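Local coordinates for probable phospholipase A2 homolog 2 from Oryza sativa, a protein that probably catalyses the calcium-dependent hydrolysis of the 2-acyl ester of membrane phospholipids, releasing a lysophospholipid and a free fatty acid, in two crystal structures: PDB 2WG7 (chain A, 2.00 Å), residues Met61-Cys66 and Met78-Leu83; PDB 2WG9 (chain B, 2.00 Å), residues Met61-Cys66 and Met78-Leu83. Both blocks share one frame: the second was fitted to the first on N, CA, C and O of the twelve residues, RMSD 0.08 Å. Numbering follows each deposited sequence.

Structure 1 (2WG7); sequences MVHDHC and MCNENL. With CA (calcium ion), chain C.
The His63 ring has Leu83 CD2 over one face, a CH-pi contact with CD2 3.8 Å from the ring centroid. At the ring edge lie Asn80 OD1 and Cys79 O. His63 NE2 donates to Asn80 OD1 at 2.9 Å, N-H...O angle 148°. The amide is turned obliquely to the ring. Asn80 ND2 bonds Tyr74 O. With CG anti to the backbone N (chi1 179°), the His63 ring reaches across to helix 77-87. Helices 55-68 and 77-87 run antiparallel, the paired core helices of secreted phospholipases A2. The Cys66-Cys79 disulfide ties them covalently. His63 is the predicted active-site residue. Asp64 turns to the calcium ion, OD2 at 2.5 Å from it. Water 1, water 2 and backbone oxygens of Tyr39, Gly41 and Tyr44 also bind the calcium.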
loop_
_atom_site.group_PDB
_atom_site.type_symbol
_atom_site.label_atom_id
_atom_site.label_comp_id
_atom_site.label_asym_id
_atom_site.label_seq_id
_atom_site.Cartn_x
_atom_site.Cartn_y
_atom_site.Cartn_z
ATOM N N MET A 61 -0.385 -2.510 -4.838
ATOM C CA MET A 61 -0.236 -3.949 -5.104
ATOM C C MET A 61 1.238 -4.324 -5.308
ATOM O O MET A 61 1.719 -5.286 -4.711
ATOM C CB MET A 61 -1.091 -4.368 -6.308
ATOM C CG MET A 61 -0.891 -5.809 -6.784
ATOM S SD MET A 61 -1.730 -6.108 -8.349
ATOM C CE MET A 61 -0.773 -5.095 -9.451
ATOM N N VAL A 62 1.948 -3.546 -6.130
ATOM C CA VAL A 62 3.379 -3.776 -6.398
ATOM C C VAL A 62 4.188 -3.653 -5.102
ATOM O O VAL A 62 5.018 -4.516 -4.789
ATOM C CB VAL A 62 3.943 -2.796 -7.471
ATOM C CG1 VAL A 62 5.474 -2.910 -7.580
ATOM C CG2 VAL A 62 3.320 -3.053 -8.836
ATOM N N HIS A 63 3.928 -2.581 -4.356
ATOM C CA HIS A 63 4.597 -2.326 -3.081
ATOM C C HIS A 63 4.395 -3.448 -2.064
ATOM O O HIS A 63 5.362 -3.879 -1.422
ATOM C CB HIS A 63 4.119 -0.990 -2.494
ATOM C CG HIS A 63 4.740 -0.650 -1.177
ATOM N ND1 HIS A 63 4.152 -0.974 0.028
ATOM C CD2 HIS A 63 5.895 -0.009 -0.873
ATOM C CE1 HIS A 63 4.919 -0.551 1.017
ATOM N NE2 HIS A 63 5.979 0.043 0.499
ATOM N N ASP A 64 3.148 -3.891 -1.897
ATOM C CA ASP A 64 2.814 -4.978 -0.960
ATOM C C ASP A 64 3.598 -6.247 -1.266
ATOM O O ASP A 64 4.182 -6.864 -0.369
ATOM C CB ASP A 64 1.322 -5.295 -0.987
ATOM C CG ASP A 64 0.487 -4.252 -0.260
ATOM O OD1 ASP A 64 1.053 -3.263 0.242
ATOM O OD2 ASP A 64 -0.746 -4.416 -0.193
ATOM N N HIS A 65 3.612 -6.628 -2.541
ATOM C CA HIS A 65 4.412 -7.768 -2.980
ATOM C C HIS A 65 5.911 -7.522 -2.801
ATOM O O HIS A 65 6.626 -8.423 -2.375
ATOM C CB HIS A 65 4.073 -8.159 -4.422
ATOM C CG HIS A 65 2.730 -8.804 -4.560
ATOM N ND1 HIS A 65 2.518 -10.142 -4.302
ATOM C CD2 HIS A 65 1.526 -8.292 -4.906
ATOM C CE1 HIS A 65 1.239 -10.426 -4.487
ATOM N NE2 HIS A 65 0.616 -9.320 -4.857
ATOM N N CYS A 66 6.368 -6.301 -3.103
ATOM C CA CYS A 66 7.784 -5.929 -2.946
ATOM C C CYS A 66 8.267 -6.133 -1.507
ATOM O O CYS A 66 9.347 -6.692 -1.280
ATOM C CB CYS A 66 8.037 -4.478 -3.392
ATOM S SG CYS A 66 9.800 -3.995 -3.535
ATOM N N MET A 78 14.156 0.536 -2.132
ATOM C CA MET A 78 13.676 0.294 -3.495
ATOM C C MET A 78 12.151 0.230 -3.551
ATOM O O MET A 78 11.537 0.929 -4.353
ATOM C CB MET A 78 14.265 -0.993 -4.072
ATOM C CG MET A 78 15.693 -0.859 -4.573
ATOM S SD MET A 78 16.257 -2.396 -5.339
ATOM C CE MET A 78 16.433 -3.450 -3.900
ATOM N N CYS A 79 11.548 -0.598 -2.699
ATOM C CA CYS A 79 10.088 -0.736 -2.651
ATOM C C CYS A 79 9.427 0.635 -2.463
ATOM O O CYS A 79 8.495 0.995 -3.184
ATOM C CB CYS A 79 9.656 -1.693 -1.526
ATOM S SG CYS A 79 10.311 -3.397 -1.646
ATOM N N ASN A 80 9.938 1.399 -1.502
ATOM C CA ASN A 80 9.348 2.692 -1.157
ATOM C C ASN A 80 9.580 3.799 -2.190
ATOM O O ASN A 80 8.653 4.543 -2.513
ATOM C CB ASN A 80 9.769 3.098 0.256
ATOM C CG ASN A 80 9.124 2.225 1.318
ATOM O OD1 ASN A 80 7.911 2.019 1.309
ATOM N ND2 ASN A 80 9.927 1.701 2.230
ATOM N N GLU A 81 10.797 3.884 -2.730
ATOM C CA GLU A 81 11.082 4.823 -3.819
ATOM C C GLU A 81 10.281 4.519 -5.084
ATOM O O GLU A 81 9.810 5.444 -5.747
ATOM C CB GLU A 81 12.582 4.894 -4.134
ATOM C CG GLU A 81 13.410 5.558 -3.024
ATOM C CD GLU A 81 14.864 5.812 -3.411
ATOM O OE1 GLU A 81 15.565 6.489 -2.630
ATOM O OE2 GLU A 81 15.315 5.347 -4.484
ATOM N N ASN A 82 10.119 3.237 -5.418
ATOM C CA ASN A 82 9.306 2.860 -6.579
ATOM C C ASN A 82 7.846 3.266 -6.382
ATOM O O ASN A 82 7.198 3.733 -7.314
ATOM C CB ASN A 82 9.412 1.360 -6.898
ATOM C CG ASN A 82 10.792 0.952 -7.430
ATOM O OD1 ASN A 82 11.571 1.781 -7.900
ATOM N ND2 ASN A 82 11.086 -0.343 -7.363
ATOM N N LEU A 83 7.336 3.102 -5.161
ATOM C CA LEU A 83 5.967 3.524 -4.847
ATOM C C LEU A 83 5.779 5.034 -5.026
ATOM O O LEU A 83 4.779 5.472 -5.592
ATOM C CB LEU A 83 5.567 3.103 -3.426
ATOM C CG LEU A 83 4.136 3.440 -2.959
ATOM C CD1 LEU A 83 3.062 2.987 -3.954
ATOM C CD2 LEU A 83 3.874 2.806 -1.621
HETATM CA CA CA C . -1.392 -2.798 1.619
HETATM O O HOH W 1 -0.343 -4.122 3.347
HETATM O O HOH W 2 -0.273 -0.360 1.017
#

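Structure 2 (2WG9); sequences MVHDHC and MCNENL. With CA (calcium ion), chain D; OCA (octanoic acid (caprylic acid)), chain E.
The His63 ring has Leu83 CD2 and octanoic acid C3 over one face; Leu83 CD2 makes a CH-pi contact, 3.9 Å from the ring centroid, and lies 3.8 Å from C3. At the ring edge lie Asn80 OD1 and Cys79 O. His63 NE2 donates to Asn80 OD1 at 2.9 Å, N-H...O angle 148°. The amide is turned obliquely to the ring. Asn80 ND2 bonds Tyr74 O. His63 CG is anti to the backbone N (chi1 177°), which carries the ring across to helix 77-88. The Cys66-Cys79 disulfide ties the helices covalently. Asp64 OD2 and octanoic acid O1 each bind the calcium ion at 2.5 Å, with water 3 and backbone oxygens of Tyr39, Gly41 and Tyr44. The acid's O2 lies 3.0 Å from His63 ND1 and 2.7 Å from Asp64 OD1. The acid is also hydrogen-bonded to Gly41 N.

Comparison
Both structures hold the same sequence and a calcium ion at the same place; the comparable backbone coincides within the error, and the side chains of His63(A), Asp64(A), Cys66(A), Cys79(A), Asn80(A) and Leu83(A) keep their place in chain B. The hydrogen bond from His63(A) NE2 to Asn80(A) OD1 recurs between His63(B) and Asn80(B). The main difference is octanoic acid, modelled in structure 2 alone. Its O1 lies in the calcium shell: a carboxyl oxygen of the acid stands where structure 1 has water 2. Water 1 in structure 1 and water 3 in structure 2 occupy the same place. The O2 of the acid lies 3.0 Å from His63(B) ND1 and 2.7 Å from Asp64(B) OD1. Its chain adds an apolar contact, with C3 3.8 Å from Leu83(B) CD2. His63(B), Asp64(B) and Leu83(B) lie where their counterparts do within the error, so the acid fits without a resolved shift of these side chains. Away from the ligand, the Met61(A) side chain lies differently from that of Met61(B).

Structure 2 (2WG9)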
loop_
_atom_site.group_PDB
_atom_site.type_symbol
_atom_site.label_atom_id
_atom_site.label_comp_id
_atom_site.label_asym_id
_atom_site.label_seq_id
_atom_site.Cartn_x
_atom_site.Cartn_y
_atom_site.Cartn_z
ATOM N N MET B 61 -0.405 -2.468 -4.873
ATOM C CA MET B 61 -0.242 -3.900 -5.152
ATOM C C MET B 61 1.226 -4.268 -5.344
ATOM O O MET B 61 1.719 -5.218 -4.729
ATOM C CB MET B 61 -1.051 -4.319 -6.379
ATOM C CG MET B 61 -0.853 -5.784 -6.762
ATOM S SD MET B 61 -1.647 -6.166 -8.321
ATOM C CE MET B 61 -1.572 -7.972 -8.304
ATOM N N VAL B 62 1.922 -3.514 -6.195
ATOM C CA VAL B 62 3.360 -3.743 -6.417
ATOM C C VAL B 62 4.141 -3.588 -5.115
ATOM O O VAL B 62 5.022 -4.401 -4.805
ATOM C CB VAL B 62 3.944 -2.792 -7.494
ATOM C CG1 VAL B 62 5.471 -2.868 -7.526
ATOM C CG2 VAL B 62 3.382 -3.122 -8.866
ATOM N N HIS B 63 3.815 -2.544 -4.354
ATOM C CA HIS B 63 4.523 -2.274 -3.102
ATOM C C HIS B 63 4.379 -3.416 -2.095
ATOM O O HIS B 63 5.363 -3.828 -1.484
ATOM C CB HIS B 63 4.058 -0.954 -2.477
ATOM C CG HIS B 63 4.705 -0.657 -1.159
ATOM N ND1 HIS B 63 4.189 -1.103 0.038
ATOM C CD2 HIS B 63 5.828 0.035 -0.852
ATOM C CE1 HIS B 63 4.968 -0.701 1.028
ATOM N NE2 HIS B 63 5.967 -0.005 0.514
ATOM N N ASP B 64 3.156 -3.901 -1.910
ATOM C CA ASP B 64 2.876 -4.956 -0.929
ATOM C C ASP B 64 3.669 -6.221 -1.230
ATOM O O ASP B 64 4.263 -6.827 -0.334
ATOM C CB ASP B 64 1.378 -5.250 -0.871
ATOM C CG ASP B 64 0.592 -4.112 -0.249
ATOM O OD1 ASP B 64 1.212 -3.098 0.135
ATOM O OD2 ASP B 64 -0.643 -4.218 -0.145
ATOM N N HIS B 65 3.707 -6.599 -2.502
ATOM C CA HIS B 65 4.499 -7.753 -2.903
ATOM C C HIS B 65 5.999 -7.497 -2.779
ATOM O O HIS B 65 6.743 -8.397 -2.388
ATOM C CB HIS B 65 4.113 -8.205 -4.308
ATOM C CG HIS B 65 2.777 -8.871 -4.366
ATOM N ND1 HIS B 65 1.648 -8.234 -4.831
ATOM C CD2 HIS B 65 2.384 -10.110 -3.990
ATOM C CE1 HIS B 65 0.616 -9.054 -4.745
ATOM N NE2 HIS B 65 1.037 -10.202 -4.244
ATOM N N CYS B 66 6.434 -6.274 -3.102
ATOM C CA CYS B 66 7.847 -5.900 -2.985
ATOM C C CYS B 66 8.336 -6.107 -1.556
ATOM O O CYS B 66 9.413 -6.672 -1.341
ATOM C CB CYS B 66 8.089 -4.450 -3.432
ATOM S SG CYS B 66 9.834 -3.909 -3.480
ATOM N N MET B 78 14.096 0.508 -2.146
ATOM C CA MET B 78 13.600 0.271 -3.500
ATOM C C MET B 78 12.076 0.199 -3.519
ATOM O O MET B 78 11.436 0.900 -4.302
ATOM C CB MET B 78 14.175 -1.017 -4.089
ATOM C CG MET B 78 15.651 -0.956 -4.423
ATOM S SD MET B 78 16.079 -2.346 -5.493
ATOM C CE MET B 78 15.561 -1.691 -7.083
ATOM N N CYS B 79 11.502 -0.643 -2.660
ATOM C CA CYS B 79 10.046 -0.773 -2.574
ATOM C C CYS B 79 9.391 0.593 -2.416
ATOM O O CYS B 79 8.451 0.930 -3.129
ATOM C CB CYS B 79 9.635 -1.694 -1.419
ATOM S SG CYS B 79 10.248 -3.396 -1.550
ATOM N N ASN B 80 9.914 1.382 -1.485
ATOM C CA ASN B 80 9.329 2.679 -1.161
ATOM C C ASN B 80 9.571 3.765 -2.211
ATOM O O ASN B 80 8.652 4.516 -2.547
ATOM C CB ASN B 80 9.776 3.107 0.239
ATOM C CG ASN B 80 9.130 2.266 1.329
ATOM O OD1 ASN B 80 7.941 1.950 1.259
ATOM N ND2 ASN B 80 9.910 1.891 2.332
ATOM N N GLU B 81 10.790 3.831 -2.743
ATOM C CA GLU B 81 11.099 4.761 -3.833
ATOM C C GLU B 81 10.286 4.468 -5.096
ATOM O O GLU B 81 9.796 5.390 -5.744
ATOM C CB GLU B 81 12.602 4.787 -4.140
ATOM C CG GLU B 81 13.437 5.398 -3.007
ATOM C CD GLU B 81 14.904 5.558 -3.358
ATOM O OE1 GLU B 81 15.534 6.495 -2.828
ATOM O OE2 GLU B 81 15.433 4.758 -4.163
ATOM N N ASN B 82 10.134 3.189 -5.431
ATOM C CA ASN B 82 9.284 2.792 -6.559
ATOM C C ASN B 82 7.829 3.209 -6.355
ATOM O O ASN B 82 7.165 3.618 -7.302
ATOM C CB ASN B 82 9.365 1.281 -6.815
ATOM C CG ASN B 82 10.701 0.842 -7.406
ATOM O OD1 ASN B 82 11.516 1.660 -7.844
ATOM N ND2 ASN B 82 10.923 -0.464 -7.432
ATOM N N LEU B 83 7.341 3.111 -5.118
ATOM C CA LEU B 83 5.978 3.535 -4.786
ATOM C C LEU B 83 5.785 5.037 -5.029
ATOM O O LEU B 83 4.801 5.444 -5.647
ATOM C CB LEU B 83 5.594 3.142 -3.342
ATOM C CG LEU B 83 4.156 3.452 -2.879
ATOM C CD1 LEU B 83 3.098 2.940 -3.857
ATOM C CD2 LEU B 83 3.861 2.904 -1.500
HETATM CA CA CA D . -1.341 -2.644 1.594
HETATM C C1 OCA E . 0.527 0.084 0.347
HETATM C C2 OCA E . 0.707 1.598 0.483
HETATM C C3 OCA E . 1.768 1.949 1.523
HETATM C C4 OCA E . 1.282 1.731 2.959
HETATM C C5 OCA E . 0.109 2.651 3.335
HETATM C C6 OCA E . 0.600 3.996 3.867
HETATM C C7 OCA E . -0.392 4.585 4.871
HETATM C C8 OCA E . -1.104 5.806 4.278
HETATM O O1 OCA E . -0.363 -0.452 1.036
HETATM O O2 OCA E . 1.281 -0.503 -0.454
HETATM O O HOH W 3 -0.093 -3.808 3.284
#